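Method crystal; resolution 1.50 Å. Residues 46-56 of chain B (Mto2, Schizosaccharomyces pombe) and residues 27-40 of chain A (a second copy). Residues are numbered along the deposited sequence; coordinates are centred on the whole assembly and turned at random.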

# COMPACT_ATOMS: atom_id res chain seq x y z
N SER B 46 -11.11 -14.69 0.67
CA SER B 46 -11.54 -13.59 1.48
C SER B 46 -10.34 -12.74 1.91
O SER B 46 -10.51 -11.54 2.07
CB SER B 46 -12.29 -14.06 2.75
OG SER B 46 -11.50 -15.05 3.34
N VAL B 47 -9.16 -13.36 2.05
CA VAL B 47 -7.96 -12.58 2.45
C VAL B 47 -7.50 -11.69 1.29
O VAL B 47 -7.19 -10.51 1.51
CB VAL B 47 -6.82 -13.45 3.01
CG1 VAL B 47 -5.58 -12.63 3.34
CG2 VAL B 47 -7.31 -14.22 4.23
N VAL B 48 -7.52 -12.25 0.07
CA VAL B 48 -7.19 -11.41 -1.09
C VAL B 48 -8.22 -10.30 -1.25
O VAL B 48 -7.88 -9.18 -1.52
CB VAL B 48 -7.06 -12.29 -2.31
CG1 VAL B 48 -6.90 -11.45 -3.59
CG2 VAL B 48 -5.85 -13.23 -2.19
N ASP B 49 -9.49 -10.59 -1.03
CA ASP B 49 -10.48 -9.52 -1.11
C ASP B 49 -10.23 -8.41 -0.10
O ASP B 49 -10.33 -7.25 -0.41
CB ASP B 49 -11.90 -10.04 -0.93
CG ASP B 49 -12.42 -10.84 -2.12
OD1 ASP B 49 -11.90 -10.69 -3.23
OD2 ASP B 49 -13.40 -11.60 -1.95
N ALA B 50 -9.84 -8.82 1.12
CA ALA B 50 -9.58 -7.86 2.16
C ALA B 50 -8.36 -7.02 1.78
O ALA B 50 -8.29 -5.86 2.05
CB ALA B 50 -9.37 -8.56 3.47
N LEU B 51 -7.35 -7.68 1.25
CA LEU B 51 -6.21 -6.93 0.74
C LEU B 51 -6.60 -5.87 -0.26
O LEU B 51 -6.17 -4.73 -0.18
CB LEU B 51 -5.19 -7.84 0.14
CG LEU B 51 -4.02 -7.21 -0.61
CD1 LEU B 51 -3.06 -6.52 0.38
CD2 LEU B 51 -3.32 -8.26 -1.48
N CYS B 52 -7.41 -6.26 -1.23
CA CYS B 52 -7.92 -5.30 -2.21
C CYS B 52 -8.66 -4.11 -1.58
O CYS B 52 -8.49 -2.99 -1.97
CB CYS B 52 -8.77 -5.97 -3.28
SG CYS B 52 -7.95 -7.15 -4.34
N ARG B 53 -9.50 -4.40 -0.60
CA ARG B 53 -10.20 -3.36 0.11
C ARG B 53 -9.24 -2.44 0.80
O ARG B 53 -9.41 -1.23 0.80
CB ARG B 53 -11.21 -3.91 1.12
CG ARG B 53 -12.39 -4.65 0.54
CD ARG B 53 -13.52 -4.84 1.58
NE ARG B 53 -14.38 -5.89 1.08
CZ ARG B 53 -14.20 -7.19 1.29
NH1 ARG B 53 -13.28 -7.61 2.17
NH2 ARG B 53 -15.02 -8.08 0.71
N SER B 54 -8.18 -3.02 1.41
CA SER B 54 -7.17 -2.20 2.09
C SER B 54 -6.41 -1.28 1.14
O SER B 54 -6.13 -0.12 1.41
CB SER B 54 -6.13 -3.06 2.85
OG SER B 54 -6.87 -3.73 3.92
N LEU B 55 -6.12 -1.83 -0.06
CA LEU B 55 -5.43 -1.01 -1.06
C LEU B 55 -6.32 0.05 -1.64
O LEU B 55 -5.88 1.16 -1.87
CB LEU B 55 -4.81 -1.88 -2.15
CG LEU B 55 -3.70 -2.83 -1.72
CD1 LEU B 55 -3.30 -3.78 -2.79
CD2 LEU B 55 -2.46 -2.03 -1.21
N ALA B 56 -7.61 -0.24 -1.77
CA ALA B 56 -8.56 0.81 -2.16
C ALA B 56 -8.60 1.95 -1.14
O ALA B 56 -8.49 3.10 -1.46
CB ALA B 56 -9.92 0.24 -2.29
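Chain A 27-40: KPVEQAVNHAITLV

Two copies of Mto2 meet here through a close, nearly antiparallel pair of helices, packed by apolar side chains and by two interlocking knobs, His A35 and Ser B54, with no direct hydrogen bond across the contact and one water bridging His A35 and Ser B54. Residues 27-40 of chain A are helical throughout, in a helix that begins earlier in the chain and runs on beyond it. Its backbone carbonyls are taken up four residues along, from Gln A31 N to Lys A27 O at 2.9 Å through to Val A40 N to Ala A36 O at 2.9 Å. The one irregularity is a kink where the nitrogen of Pro A28 makes no bond to the preceding turn. The N-to-C directions of the two helices differ by 158°, a signed crossing angle of -158°, and the axes approach to 8.4 Å.

That direction sets the register: the start of the chain A stretch lies by the end of the chain B stretch, and the order runs backwards from there. The nearest CA atoms are those of Ser B54 and Pro A28, 5.2 Å apart, a spacing compatible with the small side chain of Ser B54 pointing toward the partner. Ser B54 acts as a knob, its side chain sitting among Pro A28, Gln A31, Ala A32 and His A35. Ser B54 O lies 3.6 Å from Pro A28 CB, and Ser B54 CB is 4.0 Å from Ala A32 CB. Gln A31 starts toward chain B, with its CB 3.5 Å from Ser B54 OG, but the end of its side chain leads away, and little of Gln A31 is covered by chain B.

One turn further along, His A35 returns the favour. With chi1 near -64° (m), its side chain enters the hole formed by Val B47, Ala B50, Leu B51 and Ser B54. Ala B50 CB lies over one ring face, 3.6 Å from the ring centroid and 22° off the normal, a CH-pi contact that suits a methyl group with nothing beyond it. Ser B54 OG approaches the ring edge, 3.4 Å from His A35 CD2. Water 1 joins these two side chains, hydrogen-bonded to His A35 NE2 and to Ser B54 OG, each at 3.0 Å; NE2 and OG are thus linked through the water.

The apolar packing completes the contact. Ala A32 receives two leucines: Leu B51 CD1 and Leu B55 CD2 each come to 4.2 Å from Ala A32 CB, although the CA-to-CB bond of Leu B55 points away. At the far end, Leu A39, in the m,t rotamer, meets Val B47 CG1 with its CG at 3.9 Å, Val B48 CG2 with its CD2 at 4.0 Å and Leu B51 CD2 with its CD1 at 4.2 Å. Thr A38 borders this cluster, its CG2 3.8 Å from Val B47 CG1. The rule to read is spacing: Pro A28, Ala A32, His A35 and Leu A39 recur at steps of four, three and four, and together the two stretches bury 512 Å².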

# COMPACT_ATOMS: atom_id res chain seq x y z
N LYS A 27 -3.66 3.58 8.75
CA LYS A 27 -4.58 2.49 8.93
C LYS A 27 -4.62 1.51 7.74
O LYS A 27 -4.42 0.33 7.90
CB LYS A 27 -5.96 3.02 9.36
CG LYS A 27 -7.04 1.96 9.67
CD LYS A 27 -8.46 2.56 9.95
N PRO A 28 -4.82 2.04 6.50
CA PRO A 28 -4.87 1.10 5.37
C PRO A 28 -3.52 0.43 5.11
O PRO A 28 -3.49 -0.70 4.69
CB PRO A 28 -5.35 2.00 4.21
CG PRO A 28 -5.41 3.34 4.69
CD PRO A 28 -5.34 3.37 6.15
N VAL A 29 -2.41 1.17 5.31
CA VAL A 29 -1.09 0.53 5.14
C VAL A 29 -0.94 -0.59 6.12
O VAL A 29 -0.54 -1.66 5.76
CB VAL A 29 0.05 1.56 5.31
CG1 VAL A 29 1.38 0.80 5.33
CG2 VAL A 29 0.05 2.59 4.19
N GLU A 30 -1.27 -0.32 7.39
CA GLU A 30 -1.16 -1.41 8.37
C GLU A 30 -2.05 -2.62 8.05
O GLU A 30 -1.67 -3.78 8.20
CB GLU A 30 -1.56 -0.88 9.75
CG GLU A 30 -0.61 0.17 10.31
CD GLU A 30 0.33 -0.32 11.37
OE1 GLU A 30 0.42 -1.56 11.55
OE2 GLU A 30 1.08 0.58 11.88
N GLN A 31 -3.25 -2.32 7.59
CA GLN A 31 -4.18 -3.40 7.27
C GLN A 31 -3.65 -4.21 6.05
O GLN A 31 -3.69 -5.43 6.07
CB GLN A 31 -5.57 -2.84 7.02
CG GLN A 31 -6.20 -2.21 8.22
CD GLN A 31 -6.77 -3.19 9.15
OE1 GLN A 31 -6.54 -4.40 9.00
NE2 GLN A 31 -7.56 -2.70 10.13
N ALA A 32 -3.12 -3.48 5.06
CA ALA A 32 -2.56 -4.19 3.88
C ALA A 32 -1.37 -5.08 4.24
O ALA A 32 -1.28 -6.21 3.83
CB ALA A 32 -2.18 -3.23 2.80
N VAL A 33 -0.50 -4.54 5.07
CA VAL A 33 0.66 -5.30 5.53
C VAL A 33 0.21 -6.52 6.30
O VAL A 33 0.71 -7.60 6.12
CB VAL A 33 1.61 -4.43 6.34
CG1 VAL A 33 2.68 -5.29 7.06
CG2 VAL A 33 2.31 -3.45 5.46
N ASN A 34 -0.79 -6.32 7.14
CA ASN A 34 -1.34 -7.40 7.87
C ASN A 34 -1.95 -8.54 7.03
O ASN A 34 -1.74 -9.73 7.26
CB ASN A 34 -2.29 -6.85 8.89
CG ASN A 34 -2.60 -7.83 9.87
OD1 ASN A 34 -1.74 -8.21 10.74
ND2 ASN A 34 -3.77 -8.40 9.67
N HIS A 35 -2.70 -8.17 5.96
CA HIS A 35 -3.18 -9.17 5.05
C HIS A 35 -2.04 -9.85 4.29
O HIS A 35 -2.12 -11.05 4.02
CB HIS A 35 -4.22 -8.58 4.08
CG HIS A 35 -5.45 -8.10 4.75
ND1 HIS A 35 -6.12 -8.86 5.69
CD2 HIS A 35 -6.09 -6.91 4.70
CE1 HIS A 35 -7.17 -8.19 6.13
NE2 HIS A 35 -7.18 -6.99 5.54
N ALA A 36 -0.97 -9.11 3.97
CA ALA A 36 0.18 -9.74 3.35
C ALA A 36 0.81 -10.77 4.24
O ALA A 36 1.21 -11.85 3.78
CB ALA A 36 1.19 -8.68 2.91
N ILE A 37 0.92 -10.46 5.51
CA ILE A 37 1.45 -11.46 6.47
C ILE A 37 0.58 -12.74 6.45
O ILE A 37 1.08 -13.85 6.42
CB ILE A 37 1.56 -10.90 7.90
CG1 ILE A 37 2.57 -9.74 7.91
CG2 ILE A 37 1.89 -11.98 8.89
CD1 ILE A 37 2.53 -8.90 9.17
N THR A 38 -0.76 -12.55 6.47
CA THR A 38 -1.66 -13.69 6.38
C THR A 38 -1.37 -14.52 5.15
O THR A 38 -1.32 -15.72 5.22
CB THR A 38 -3.11 -13.26 6.44
OG1 THR A 38 -3.32 -12.50 7.60
CG2 THR A 38 -4.06 -14.43 6.36
N LEU A 39 -1.19 -13.84 3.99
CA LEU A 39 -0.91 -14.58 2.77
C LEU A 39 0.45 -15.30 2.80
O LEU A 39 0.56 -16.40 2.32
CB LEU A 39 -0.93 -13.61 1.57
CG LEU A 39 -2.31 -13.04 1.22
CD1 LEU A 39 -2.26 -11.87 0.32
CD2 LEU A 39 -3.15 -14.14 0.64
N VAL A 40 1.49 -14.70 3.38
CA VAL A 40 2.78 -15.42 3.52
C VAL A 40 2.58 -16.68 4.33
O VAL A 40 3.13 -17.69 4.03
CB VAL A 40 3.79 -14.51 4.21
CG1 VAL A 40 5.01 -15.29 4.66
CG2 VAL A 40 4.20 -13.35 3.35
O HOH W 1 -9.39 -5.12 4.84